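Local coordinates for 5-carboxyvanillate decarboxylase (Sphingomonas paucimobilis, PDB 4L6D), which probably removes a carboxyl group from 5-carboxyvanillate to give vanillate, using a manganese ion held in an amidohydrolase-type barrel, at residues A[10-15]-A[52-57]; A[288-293]-A[320-325]; A[278-283]-A[313-318]. One frame throughout, in Å; residues are numbered along the deposited sequence. Where two conformers were deposited one is given.

Contact 1: residues A[10-15]-A[52-57]; sequences AVTFQP and RLSDVT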
ATOM      1  N   ALA A  10      -5.807 -21.879  -4.908  1.00  5.14           N
ATOM      2  CA  ALA A  10      -4.735 -22.239  -5.823  1.00  4.81           C
ATOM      3  C   ALA A  10      -4.682 -23.730  -6.117  1.00  5.10           C
ATOM      4  O   ALA A  10      -4.963 -24.564  -5.251  1.00  7.12           O
ATOM      5  CB  ALA A  10      -3.400 -21.781  -5.242  1.00  5.34           C
ATOM      6  N   VAL A  11      -4.277 -24.048  -7.345  1.00  6.04           N
ATOM      7  CA  VAL A  11      -4.097 -25.420  -7.792  1.00  6.80           C
ATOM      8  C   VAL A  11      -2.900 -25.430  -8.749  1.00  6.02           C
ATOM      9  O   VAL A  11      -2.492 -24.385  -9.237  1.00  6.28           O
ATOM     10  CB  VAL A  11      -5.379 -25.944  -8.500  1.00  6.70           C
ATOM     11  CG1 VAL A  11      -5.621 -25.210  -9.836  1.00  7.98           C
ATOM     12  CG2 VAL A  11      -5.344 -27.444  -8.699  1.00  9.21           C
ATOM     13  N   THR A  12      -2.326 -26.599  -9.004  1.00  6.06           N
ATOM     14  CA  THR A  12      -1.365 -26.706 -10.094  1.00  6.27           C
ATOM     15  C   THR A  12      -1.582 -28.009 -10.844  1.00  8.04           C
ATOM     16  O   THR A  12      -2.389 -28.845 -10.427  1.00  7.87           O
ATOM     17  CB  THR A  12       0.088 -26.574  -9.625  1.00  8.98           C
ATOM     18  OG1 THR A  12       0.943 -26.444 -10.772  1.00  8.71           O
ATOM     19  CG2 THR A  12       0.514 -27.792  -8.795  1.00  8.29           C
ATOM     20  N   PHE A  13      -0.865 -28.165 -11.948  1.00  6.85           N
ATOM     21  CA  PHE A  13      -0.987 -29.337 -12.806  1.00  7.22           C
ATOM     22  C   PHE A  13       0.408 -29.784 -13.194  1.00  7.56           C
ATOM     23  O   PHE A  13       1.316 -28.957 -13.295  1.00  8.53           O
ATOM     24  CB  PHE A  13      -1.803 -28.996 -14.060  1.00  7.20           C
ATOM     25  CG  PHE A  13      -3.149 -28.400 -13.759  1.00  6.89           C
ATOM     26  CD1 PHE A  13      -4.191 -29.204 -13.321  1.00  6.96           C
ATOM     27  CD2 PHE A  13      -3.367 -27.042 -13.922  1.00  9.45           C
ATOM     28  CE1 PHE A  13      -5.435 -28.651 -13.030  1.00 10.35           C
ATOM     29  CE2 PHE A  13      -4.609 -26.482 -13.643  1.00  8.19           C
ATOM     30  CZ  PHE A  13      -5.643 -27.293 -13.198  1.00  8.26           C
ATOM     31  N   GLN A  14       0.591 -31.085 -13.403  1.00  8.44           N
ATOM     32  CA  GLN A  14       1.932 -31.624 -13.622  1.00  8.69           C
ATOM     33  C   GLN A  14       2.756 -30.958 -14.739  1.00 10.69           C
ATOM     34  O   GLN A  14       3.942 -30.715 -14.548  1.00  8.56           O
ATOM     35  CB  GLN A  14       1.900 -33.149 -13.788  1.00  8.82           C
ATOM     36  CG  GLN A  14       3.229 -33.831 -13.461  1.00 14.76           C
ATOM     37  CD  GLN A  14       3.679 -33.564 -12.035  1.00 21.14           C
ATOM     38  OE1 GLN A  14       2.873 -33.591 -11.102  1.00 23.04           O
ATOM     39  NE2 GLN A  14       4.969 -33.287 -11.860  1.00 18.82           N
ATOM     40  N   PRO A  15       2.144 -30.655 -15.898  1.00  8.43           N
ATOM     41  CA  PRO A  15       3.001 -30.010 -16.907  1.00  8.55           C
ATOM     42  C   PRO A  15       3.579 -28.667 -16.439  1.00  8.23           C
ATOM     43  O   PRO A  15       4.704 -28.330 -16.815  1.00  9.27           O
ATOM     44  CB  PRO A  15       2.050 -29.806 -18.094  1.00 13.55           C
ATOM     45  CG  PRO A  15       1.035 -30.916 -17.942  1.00  9.94           C
ATOM     46  CD  PRO A  15       0.816 -31.002 -16.443  1.00  9.48           C
ATOM     47  N   ARG A  52       0.108 -30.465  -2.133  1.00  7.48           N
ATOM     48  CA  ARG A  52      -1.103 -29.805  -1.657  1.00  8.52           C
ATOM     49  C   ARG A  52      -1.779 -28.957  -2.733  1.00  7.85           C
ATOM     50  O   ARG A  52      -3.007 -28.903  -2.809  1.00  9.45           O
ATOM     51  CB  ARG A  52      -0.803 -29.013  -0.381  1.00 10.21           C
ATOM     52  CG  ARG A  52      -0.194 -29.931   0.695  1.00 12.84           C
ATOM     53  CD  ARG A  52      -0.088 -29.291   2.056  1.00 14.50           C
ATOM     54  NE  ARG A  52      -1.400 -28.887   2.536  1.00 15.02           N
ATOM     55  CZ  ARG A  52      -1.740 -27.625   2.744  1.00 19.63           C
ATOM     56  NH1 ARG A  52      -0.848 -26.666   2.539  1.00 17.73           N
ATOM     57  NH2 ARG A  52      -2.960 -27.324   3.163  1.00 20.41           N
ATOM     58  N   LEU A  53      -0.973 -28.317  -3.573  1.00  6.45           N
ATOM     59  CA  LEU A  53      -1.491 -27.562  -4.709  1.00  6.20           C
ATOM     60  C   LEU A  53      -2.121 -28.481  -5.751  1.00  8.83           C
ATOM     61  O   LEU A  53      -3.152 -28.148  -6.355  1.00  7.02           O
ATOM     62  CB  LEU A  53      -0.349 -26.784  -5.368  1.00  6.45           C
ATOM     63  CG  LEU A  53       0.141 -25.554  -4.596  1.00  6.29           C
ATOM     64  CD1 LEU A  53       1.514 -25.121  -5.108  1.00  8.40           C
ATOM     65  CD2 LEU A  53      -0.850 -24.410  -4.760  1.00  7.22           C
ATOM     66  N   SER A  54      -1.496 -29.635  -5.971  1.00  8.12           N
ATOM     67  CA  SER A  54      -1.946 -30.554  -7.015  1.00  7.00           C
ATOM     68  C   SER A  54      -3.232 -31.245  -6.595  1.00  7.41           C
ATOM     69  O   SER A  54      -4.065 -31.583  -7.431  1.00 10.62           O
ATOM     70  CB  SER A  54      -0.882 -31.621  -7.299  1.00  9.45           C
ATOM     71  OG  SER A  54       0.330 -31.032  -7.744  1.00 10.95           O
ATOM     72  N   ASP A  55      -3.377 -31.478  -5.296  1.00  7.90           N
ATOM     73  CA  ASP A  55      -4.530 -32.204  -4.782  1.00  7.75           C
ATOM     74  C   ASP A  55      -5.832 -31.415  -4.908  1.00  8.08           C
ATOM     75  O   ASP A  55      -5.918 -30.257  -4.489  1.00  9.01           O
ATOM     76  CB  ASP A  55      -4.319 -32.560  -3.315  1.00  7.57           C
ATOM     77  CG  ASP A  55      -5.602 -32.975  -2.645  1.00  9.85           C
ATOM     78  OD1 ASP A  55      -6.173 -34.001  -3.075  1.00 14.47           O
ATOM     79  OD2 ASP A  55      -6.038 -32.268  -1.717  1.00 11.98           O
ATOM     80  N   VAL A  56      -6.851 -32.055  -5.469  1.00  9.16           N
ATOM     81  CA  VAL A  56      -8.172 -31.442  -5.534  1.00 10.13           C
ATOM     82  C   VAL A  56      -9.217 -32.272  -4.784  1.00 13.56           C
ATOM     83  O   VAL A  56      -9.977 -31.741  -3.960  1.00 12.61           O
ATOM     84  CB  VAL A  56      -8.608 -31.236  -6.997  1.00 10.22           C
ATOM     85  CG1 VAL A  56     -10.041 -30.746  -7.066  1.00 11.94           C
ATOM     86  CG2 VAL A  56      -7.691 -30.232  -7.676  1.00 10.96           C
ATOM     87  N   THR A  57      -9.231 -33.575  -5.054  1.00 13.30           N
ATOM     88  CA  THR A  57     -10.278 -34.463  -4.538  1.00 18.34           C
ATOM     89  C   THR A  57      -9.905 -35.261  -3.280  1.00 15.03           C
ATOM     90  O   THR A  57     -10.716 -36.052  -2.796  1.00 15.66           O
ATOM     91  CB  THR A  57     -10.741 -35.457  -5.627  1.00 23.13           C
ATOM     92  OG1 THR A  57      -9.629 -36.252  -6.053  1.00 22.84           O
ATOM     93  CG2 THR A  57     -11.304 -34.708  -6.824  1.00 26.71           C
TER
HETATM   94  O   HOH W   1      -4.147 -30.965 -10.154  1.00 12.36           O
HETATM   95  O   HOH W   2       0.831 -31.836 -10.258  1.00 20.01           O

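Contact 2: residues A[288-293]-A[320-325]; sequences GPENVM and KAMVAG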
ATOM      1  N   GLY A 288     -19.690  -1.111  -1.227  1.00  4.83           N
ATOM      2  CA  GLY A 288     -20.999  -1.717  -1.375  1.00  6.48           C
ATOM      3  C   GLY A 288     -20.894  -3.215  -1.147  1.00  5.61           C
ATOM      4  O   GLY A 288     -19.884  -3.827  -1.494  1.00  6.24           O
ATOM      5  N   PRO A 289     -21.934  -3.816  -0.550  1.00  5.64           N
ATOM      6  CA  PRO A 289     -21.900  -5.251  -0.245  1.00  5.94           C
ATOM      7  C   PRO A 289     -21.820  -6.154  -1.486  1.00  7.40           C
ATOM      8  O   PRO A 289     -21.378  -7.287  -1.347  1.00  7.04           O
ATOM      9  CB  PRO A 289     -23.205  -5.475   0.525  1.00  6.26           C
ATOM     10  CG  PRO A 289     -24.115  -4.340   0.075  1.00  4.95           C
ATOM     11  CD  PRO A 289     -23.178  -3.176  -0.092  1.00  5.38           C
ATOM     12  N   GLU A 290     -22.216  -5.671  -2.662  1.00  4.70           N
ATOM     13  CA  GLU A 290     -22.129  -6.473  -3.886  1.00  4.61           C
ATOM     14  C   GLU A 290     -20.696  -6.653  -4.381  1.00  5.78           C
ATOM     15  O   GLU A 290     -20.453  -7.488  -5.241  1.00  6.26           O
ATOM     16  CB  GLU A 290     -22.970  -5.847  -5.000  1.00  6.26           C
ATOM     17  CG  GLU A 290     -24.455  -5.925  -4.777  1.00  6.37           C
ATOM     18  CD  GLU A 290     -25.208  -5.015  -5.728  1.00 11.06           C
ATOM     19  OE1 GLU A 290     -25.077  -3.777  -5.598  1.00 13.82           O
ATOM     20  OE2 GLU A 290     -25.915  -5.540  -6.615  1.00 13.71           O
ATOM     21  N   ASN A 291     -19.747  -5.891  -3.833  1.00  4.68           N
ATOM     22  CA  ASN A 291     -18.384  -5.882  -4.372  1.00  4.47           C
ATOM     23  C   ASN A 291     -17.347  -6.608  -3.512  1.00  4.48           C
ATOM     24  O   ASN A 291     -16.148  -6.499  -3.760  1.00  6.04           O
ATOM     25  CB  ASN A 291     -17.916  -4.445  -4.607  1.00  7.44           C
ATOM     26  CG  ASN A 291     -18.317  -3.909  -5.973  1.00  8.66           C
ATOM     27  OD1 ASN A 291     -18.804  -4.647  -6.829  1.00 10.58           O
ATOM     28  ND2 ASN A 291     -18.080  -2.622  -6.195  1.00  9.25           N
ATOM     29  N   VAL A 292     -17.807  -7.347  -2.507  1.00  5.00           N
ATOM     30  CA  VAL A 292     -16.900  -8.073  -1.625  1.00  4.82           C
ATOM     31  C   VAL A 292     -17.219  -9.558  -1.623  1.00  4.99           C
ATOM     32  O   VAL A 292     -18.351  -9.947  -1.360  1.00  4.67           O
ATOM     33  CB  VAL A 292     -16.969  -7.541  -0.179  1.00  4.66           C
ATOM     34  CG1 VAL A 292     -15.912  -8.225   0.689  1.00  4.74           C
ATOM     35  CG2 VAL A 292     -16.793  -6.023  -0.161  1.00  7.53           C
ATOM     36  N   MET A 293     -16.202 -10.380  -1.879  1.00  4.47           N
ATOM     37  CA  MET A 293     -16.350 -11.834  -1.900  1.00  4.51           C
ATOM     38  C   MET A 293     -15.436 -12.495  -0.892  1.00  6.30           C
ATOM     39  O   MET A 293     -14.361 -11.996  -0.591  1.00  6.58           O
ATOM     40  CB  MET A 293     -16.008 -12.373  -3.284  1.00  4.34           C
ATOM     41  CG  MET A 293     -17.018 -11.974  -4.334  1.00  4.83           C
ATOM     42  SD  MET A 293     -16.544 -12.478  -6.000  1.00  6.12           S
ATOM     43  CE  MET A 293     -15.301 -11.259  -6.410  1.00  9.54           C
ATOM     44  N   LYS A 320     -24.211 -11.253   4.548  1.00  6.49           N
ATOM     45  CA  LYS A 320     -23.257 -12.340   4.754  1.00  5.15           C
ATOM     46  C   LYS A 320     -23.371 -13.357   3.622  1.00  5.87           C
ATOM     47  O   LYS A 320     -22.353 -13.859   3.140  1.00  6.91           O
ATOM     48  CB  LYS A 320     -23.508 -13.027   6.104  1.00  5.39           C
ATOM     49  CG  LYS A 320     -22.436 -14.046   6.458  1.00  6.93           C
ATOM     50  CD  LYS A 320     -22.822 -14.868   7.670  1.00  7.63           C
ATOM     51  CE  LYS A 320     -22.706 -14.054   8.942  1.00  6.29           C
ATOM     52  NZ  LYS A 320     -23.249 -14.842  10.105  1.00  7.67           N
ATOM     53  N   ALA A 321     -24.592 -13.648   3.180  1.00  5.40           N
ATOM     54  CA  ALA A 321     -24.782 -14.594   2.074  1.00  5.45           C
ATOM     55  C   ALA A 321     -24.168 -14.049   0.783  1.00  7.18           C
ATOM     56  O   ALA A 321     -23.602 -14.808  -0.008  1.00  5.88           O
ATOM     57  CB  ALA A 321     -26.249 -14.899   1.869  1.00  6.14           C
ATOM     58  N   MET A 322     -24.285 -12.738   0.568  1.00  5.75           N
ATOM     59  CA  MET A 322     -23.685 -12.113  -0.613  1.00  5.88           C
ATOM     60  C   MET A 322     -22.172 -12.285  -0.584  1.00  5.72           C
ATOM     61  O   MET A 322     -21.569 -12.748  -1.559  1.00  5.92           O
ATOM     62  CB  MET A 322     -24.043 -10.624  -0.701  1.00  5.94           C
ATOM     63  CG  MET A 322     -25.538 -10.350  -0.835  1.00  6.19           C
ATOM     64  SD  MET A 322     -26.007  -8.645  -0.463  1.00  8.36           S
ATOM     65  CE  MET A 322     -25.252  -7.818  -1.854  1.00 10.00           C
ATOM     66  N   VAL A 323     -21.558 -11.941   0.545  1.00  4.64           N
ATOM     67  CA  VAL A 323     -20.110 -12.042   0.676  1.00  4.32           C
ATOM     68  C   VAL A 323     -19.629 -13.500   0.613  1.00  4.34           C
ATOM     69  O   VAL A 323     -18.649 -13.810  -0.069  1.00  4.89           O
ATOM     70  CB  VAL A 323     -19.626 -11.354   1.962  1.00  4.55           C
ATOM     71  CG1 VAL A 323     -18.123 -11.528   2.122  1.00  6.49           C
ATOM     72  CG2 VAL A 323     -20.009  -9.875   1.931  1.00  7.87           C
ATOM     73  N   ALA A 324     -20.342 -14.395   1.297  1.00  4.81           N
ATOM     74  CA  ALA A 324     -19.919 -15.795   1.372  1.00  4.62           C
ATOM     75  C   ALA A 324     -19.960 -16.500   0.019  1.00  5.21           C
ATOM     76  O   ALA A 324     -19.168 -17.405  -0.232  1.00  5.86           O
ATOM     77  CB  ALA A 324     -20.773 -16.554   2.379  1.00  6.74           C
ATOM     78  N   GLY A 325     -20.894 -16.120  -0.847  1.00  4.75           N
ATOM     79  CA  GLY A 325     -21.032 -16.823  -2.111  1.00  4.81           C
ATOM     80  C   GLY A 325     -21.905 -16.206  -3.182  1.00  5.52           C
ATOM     81  O   GLY A 325     -21.707 -16.494  -4.360  1.00  6.44           O
TER

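Contact 3: residues A[278-283]-A[313-318]; sequences AALRYS and APIPED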
ATOM      1  N   ALA A 278     -13.114  -5.904  10.956  1.00  4.60           N
ATOM      2  CA  ALA A 278     -13.050  -4.452  10.808  1.00  5.69           C
ATOM      3  C   ALA A 278     -12.767  -4.055   9.367  1.00  5.31           C
ATOM      4  O   ALA A 278     -13.373  -3.114   8.851  1.00  5.11           O
ATOM      5  CB  ALA A 278     -11.978  -3.860  11.729  1.00  6.65           C
ATOM      6  N   ALA A 279     -11.832  -4.754   8.725  1.00  5.34           N
ATOM      7  CA  ALA A 279     -11.488  -4.446   7.343  1.00  5.13           C
ATOM      8  C   ALA A 279     -12.638  -4.842   6.425  1.00  4.83           C
ATOM      9  O   ALA A 279     -12.890  -4.188   5.413  1.00  4.91           O
ATOM     10  CB  ALA A 279     -10.201  -5.166   6.922  1.00  5.59           C
ATOM     11  N   LEU A 280     -13.325  -5.926   6.779  1.00  4.28           N
ATOM     12  CA  LEU A 280     -14.479  -6.382   5.993  1.00  5.41           C
ATOM     13  C   LEU A 280     -15.588  -5.338   6.057  1.00  5.42           C
ATOM     14  O   LEU A 280     -16.160  -4.965   5.021  1.00  4.34           O
ATOM     15  CB  LEU A 280     -15.004  -7.727   6.518  1.00  4.06           C
ATOM     16  CG  LEU A 280     -16.320  -8.224   5.906  1.00  5.85           C
ATOM     17  CD1 LEU A 280     -16.160  -8.434   4.410  1.00  6.08           C
ATOM     18  CD2 LEU A 280     -16.785  -9.511   6.578  1.00  7.60           C
ATOM     19  N   ARG A 281     -15.888  -4.865   7.266  0.54  4.66           N
ATOM     20  CA  ARG A 281     -16.899  -3.830   7.461  0.54  5.56           C
ATOM     21  C   ARG A 281     -16.570  -2.545   6.696  0.54  5.78           C
ATOM     22  O   ARG A 281     -17.448  -1.956   6.058  0.54  6.82           O
ATOM     23  CB  ARG A 281     -17.072  -3.529   8.954  0.54  7.72           C
ATOM     24  CG  ARG A 281     -18.038  -4.459   9.667  0.54 10.62           C
ATOM     25  CD  ARG A 281     -18.210  -4.090  11.145  0.54 17.07           C
ATOM     26  NE  ARG A 281     -17.316  -4.844  12.024  0.54 22.52           N
ATOM     27  CZ  ARG A 281     -16.227  -4.345  12.604  0.54 20.77           C
ATOM     28  NH1 ARG A 281     -15.471  -5.115  13.382  0.54 11.91           N
ATOM     29  NH2 ARG A 281     -15.892  -3.076  12.412  0.54 19.60           N
ATOM     30  N   TYR A 282     -15.310  -2.115   6.760  1.00  5.29           N
ATOM     31  CA  TYR A 282     -14.850  -0.933   6.036  1.00  4.27           C
ATOM     32  C   TYR A 282     -15.074  -1.107   4.519  1.00  4.39           C
ATOM     33  O   TYR A 282     -15.582  -0.211   3.833  1.00  5.49           O
ATOM     34  CB  TYR A 282     -13.355  -0.659   6.328  1.00  4.56           C
ATOM     35  CG  TYR A 282     -12.814   0.412   5.401  1.00  4.20           C
ATOM     36  CD1 TYR A 282     -12.911   1.758   5.739  1.00  5.66           C
ATOM     37  CD2 TYR A 282     -12.279   0.083   4.159  1.00  4.30           C
ATOM     38  CE1 TYR A 282     -12.477   2.739   4.876  1.00  5.29           C
ATOM     39  CE2 TYR A 282     -11.851   1.058   3.282  1.00  5.44           C
ATOM     40  CZ  TYR A 282     -11.954   2.381   3.642  1.00  5.99           C
ATOM     41  OH  TYR A 282     -11.541   3.369   2.779  1.00  5.26           O
ATOM     42  N   SER A 283     -14.706  -2.272   4.001  1.00  3.95           N
ATOM     43  CA  SER A 283     -14.801  -2.522   2.565  1.00  4.99           C
ATOM     44  C   SER A 283     -16.246  -2.546   2.079  1.00  6.09           C
ATOM     45  O   SER A 283     -16.572  -1.967   1.032  1.00  5.06           O
ATOM     46  CB  SER A 283     -14.083  -3.821   2.197  1.00  4.96           C
ATOM     47  OG  SER A 283     -12.708  -3.685   2.527  1.00  6.13           O
ATOM     48  N   ALA A 313     -19.059 -13.164  11.004  1.00  6.20           N
ATOM     49  CA  ALA A 313     -18.950 -11.737  10.681  1.00  6.21           C
ATOM     50  C   ALA A 313     -20.160 -10.957  11.217  1.00  7.02           C
ATOM     51  O   ALA A 313     -21.310 -11.404  11.079  1.00  7.39           O
ATOM     52  CB  ALA A 313     -18.801 -11.538   9.201  1.00  5.99           C
ATOM     53  N   PRO A 314     -19.907  -9.788  11.828  1.00  6.13           N
ATOM     54  CA  PRO A 314     -20.977  -8.991  12.435  1.00  6.58           C
ATOM     55  C   PRO A 314     -21.684  -8.131  11.389  1.00  8.46           C
ATOM     56  O   PRO A 314     -21.605  -6.897  11.391  1.00 11.49           O
ATOM     57  CB  PRO A 314     -20.231  -8.138  13.461  1.00  9.11           C
ATOM     58  CG  PRO A 314     -18.879  -7.973  12.879  1.00  9.27           C
ATOM     59  CD  PRO A 314     -18.572  -9.271  12.172  1.00  9.03           C
ATOM     60  N   ILE A 315     -22.366  -8.825  10.485  1.00  6.23           N
ATOM     61  CA  ILE A 315     -23.113  -8.224   9.393  1.00  7.41           C
ATOM     62  C   ILE A 315     -24.416  -9.011   9.276  1.00  7.96           C
ATOM     63  O   ILE A 315     -24.497 -10.153   9.733  1.00  7.88           O
ATOM     64  CB  ILE A 315     -22.314  -8.285   8.064  1.00  7.15           C
ATOM     65  CG1 ILE A 315     -21.961  -9.738   7.725  1.00  7.29           C
ATOM     66  CG2 ILE A 315     -21.070  -7.415   8.167  1.00 10.88           C
ATOM     67  CD1 ILE A 315     -21.089  -9.909   6.488  1.00  9.09           C
ATOM     68  N   PRO A 316     -25.457  -8.404   8.686  1.00  6.13           N
ATOM     69  CA  PRO A 316     -26.743  -9.095   8.569  1.00  6.97           C
ATOM     70  C   PRO A 316     -26.617 -10.354   7.722  1.00  6.12           C
ATOM     71  O   PRO A 316     -25.700 -10.439   6.901  1.00  5.80           O
ATOM     72  CB  PRO A 316     -27.634  -8.055   7.870  1.00  7.61           C
ATOM     73  CG  PRO A 316     -27.016  -6.745   8.222  1.00 10.52           C
ATOM     74  CD  PRO A 316     -25.536  -7.001   8.243  1.00  8.42           C
ATOM     75  N   GLU A 317     -27.515 -11.310   7.914  1.00  6.41           N
ATOM     76  CA  GLU A 317     -27.442 -12.588   7.206  1.00  6.38           C
ATOM     77  C   GLU A 317     -27.521 -12.437   5.690  1.00  6.22           C
ATOM     78  O   GLU A 317     -26.853 -13.173   4.953  1.00  6.77           O
ATOM     79  CB  GLU A 317     -28.533 -13.538   7.696  1.00  7.15           C
ATOM     80  CG  GLU A 317     -28.255 -14.119   9.077  1.00  9.68           C
ATOM     81  CD  GLU A 317     -26.946 -14.895   9.124  1.00  9.13           C
ATOM     82  OE1 GLU A 317     -26.886 -16.001   8.553  1.00 11.35           O
ATOM     83  OE2 GLU A 317     -25.980 -14.402   9.734  1.00  8.01           O
ATOM     84  N   ASP A 318     -28.328 -11.495   5.208  1.00  6.90           N
ATOM     85  CA  ASP A 318     -28.399 -11.351   3.756  1.00  6.59           C
ATOM     86  C   ASP A 318     -27.097 -10.824   3.147  1.00  8.93           C
ATOM     87  O   ASP A 318     -26.658 -11.307   2.107  1.00  8.60           O
ATOM     88  CB  ASP A 318     -29.649 -10.599   3.259  1.00  6.71           C
ATOM     89  CG  ASP A 318     -29.819  -9.209   3.861  1.00  7.86           C
ATOM     90  OD1 ASP A 318     -28.919  -8.693   4.560  1.00  8.91           O
ATOM     91  OD2 ASP A 318     -30.899  -8.618   3.589  1.00 10.14           O
TER

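Contact 1: residues A[10-15]-A[52-57]
Ala10 meets Leu53 at the end of the first barrel strand, its CB lying 3.7 Å from Leu53 CD2. The same alanine side chain comes within about 5 Å of both the manganese ion and the bound vanillate, which places this apolar pair just behind the active site. At Val11 the helix-end carbonyl takes over: Leu53 O receives a CA-H...O contact from Val11 CA at 3.2 Å, and Val11 CG2, anti to the backbone N, touches both Leu53 O (3.3 Å) and Val56 CG2 (3.8 Å). Thr12 N then donates to that same Leu53 O over 3.2 Å. The N-H approaches from above the carbonyl plane, 71° out of it, and the C=O...N angle is 109°. Thr12 CG2 makes van der Waals contacts with Leu53 CB (3.7 Å) and Ser54 OG; the serine hydroxyl is hydrogen-bonded to Ile50 O within its own helix. Two waters extend the junction, one donating to Thr12 O and Ser54 O, the other to Gln14 OE1 and Ser54 OG. The end of helix 49-54 is thus fitted against the turn between strand 5-11 and helix 14-23, while Val11 packs on Leu74 of strand 71-76 and on Met100 of helix 86-106.

Contact 2: residues A[288-293]-A[320-325]
Met322 and Val323, adjacent on helix 317-331, cover the entry into the last strand of the parallel-stranded TIM-type barrel, each meeting a different part of segment 288-293. Met322 serves the turn that precedes the strand. Its chain bends at chi3 (69°), the torsion that sets the terminal methyl. CE is the atom that touches: it lies 3.6 Å from Glu290 CG and 3.9 Å from Pro289 CB. The proline ring and the methionine run side by side, pointing the same way, whereas the Glu290 side chain crosses the thioether at a slant and meets CE with its CG methylene.

Val323 faces the strand itself. With CG1 anti to the backbone N and CG2 beside it, both methyls approach Val292 O, CG1 at 3.8 Å and CG2 at 3.7 Å from that oxygen. CG1 also approaches Val292 CG1, at 4.2 Å a looser apolar contact. No hydrogen bond joins the two segments themselves, whose backbones meet through CA-H...O contacts; just beyond them, Val323 and Trp294 share a backbone hydrogen bond. Asn327, one turn further along the helix, supplies side-chain bonds: its ND2 donates to both Pro289 O and Val292 O. Arg330 reaches Glu290 O. The CB of Met293 points away from the helix segment, and its side chain touches Ile331 and Ala268, but its backbone stays close to Val323. The two CA-H...O contacts run in opposite senses: Val323 CA lies 3.4 Å from Val292 O with an angle of 160° at the hydrogen, and Met293 CA lies 3.5 Å from Val323 O with a more bent 137°.

Contact 3: residues A[278-283]-A[313-318]
This is a helix-to-loop contact on the outside of the barrel, where Leu280 and Arg281 of helix 277-287 meet the loop that leads into helix 317-331. It is small, burying 184 Å² over both sides, and no hydrogen bond crosses it. The apolar half belongs to Leu280: CG is anti to the backbone N (chi1 172°), and CD2 reaches Ala313 CB at 3.9 Å and, more loosely, Ile315 CD1 at 4.3 Å. The other half is Arg281, described here in one of its two deposited conformers, whose side chain crosses Pro314 at about a right angle. Pro314 CG sits at the edge of the guanidinium, near its plane, and 3.6 Å from Arg281 NE. One guanidinium face lies over Ala278 CA, a turn back on the same helix, with the carbon 3.2 Å from the plane and offset toward the rim. Pro314 is the centre of an inverse gamma turn, which bends the loop before the helix begins. In the same conformer Arg281 NH2 forms a salt bridge with Glu285 of the second subunit. Helix 277-287 therefore lies between the 313-316 loop of its own chain and the dimer partner, whose Phe234 packs on Ala279 and Ser283.

Overall arrangement
Contact 1 closes before the other two open, and it stands well apart, its centre 27 Å from that of contact 2 and 32 Å from that of contact 3. Contacts 1 and 2 nevertheless reach the same parallel sheet, through its first strand (5-11) and its last (292-293). Contacts 2 and 3 interlock, contact 3 opening first in the order 278-283, 288-293, 313-318, 320-325; both use helix 317-331, and their centres are 9 Å apart. They touch directly, Val292 CG1 lying 3.7 Å from Leu280 CD1. Contact 1 thus lies near the metal site at the first strand's end, while contacts 2 and 3 form a separate cluster between the last strand and the subunit interface.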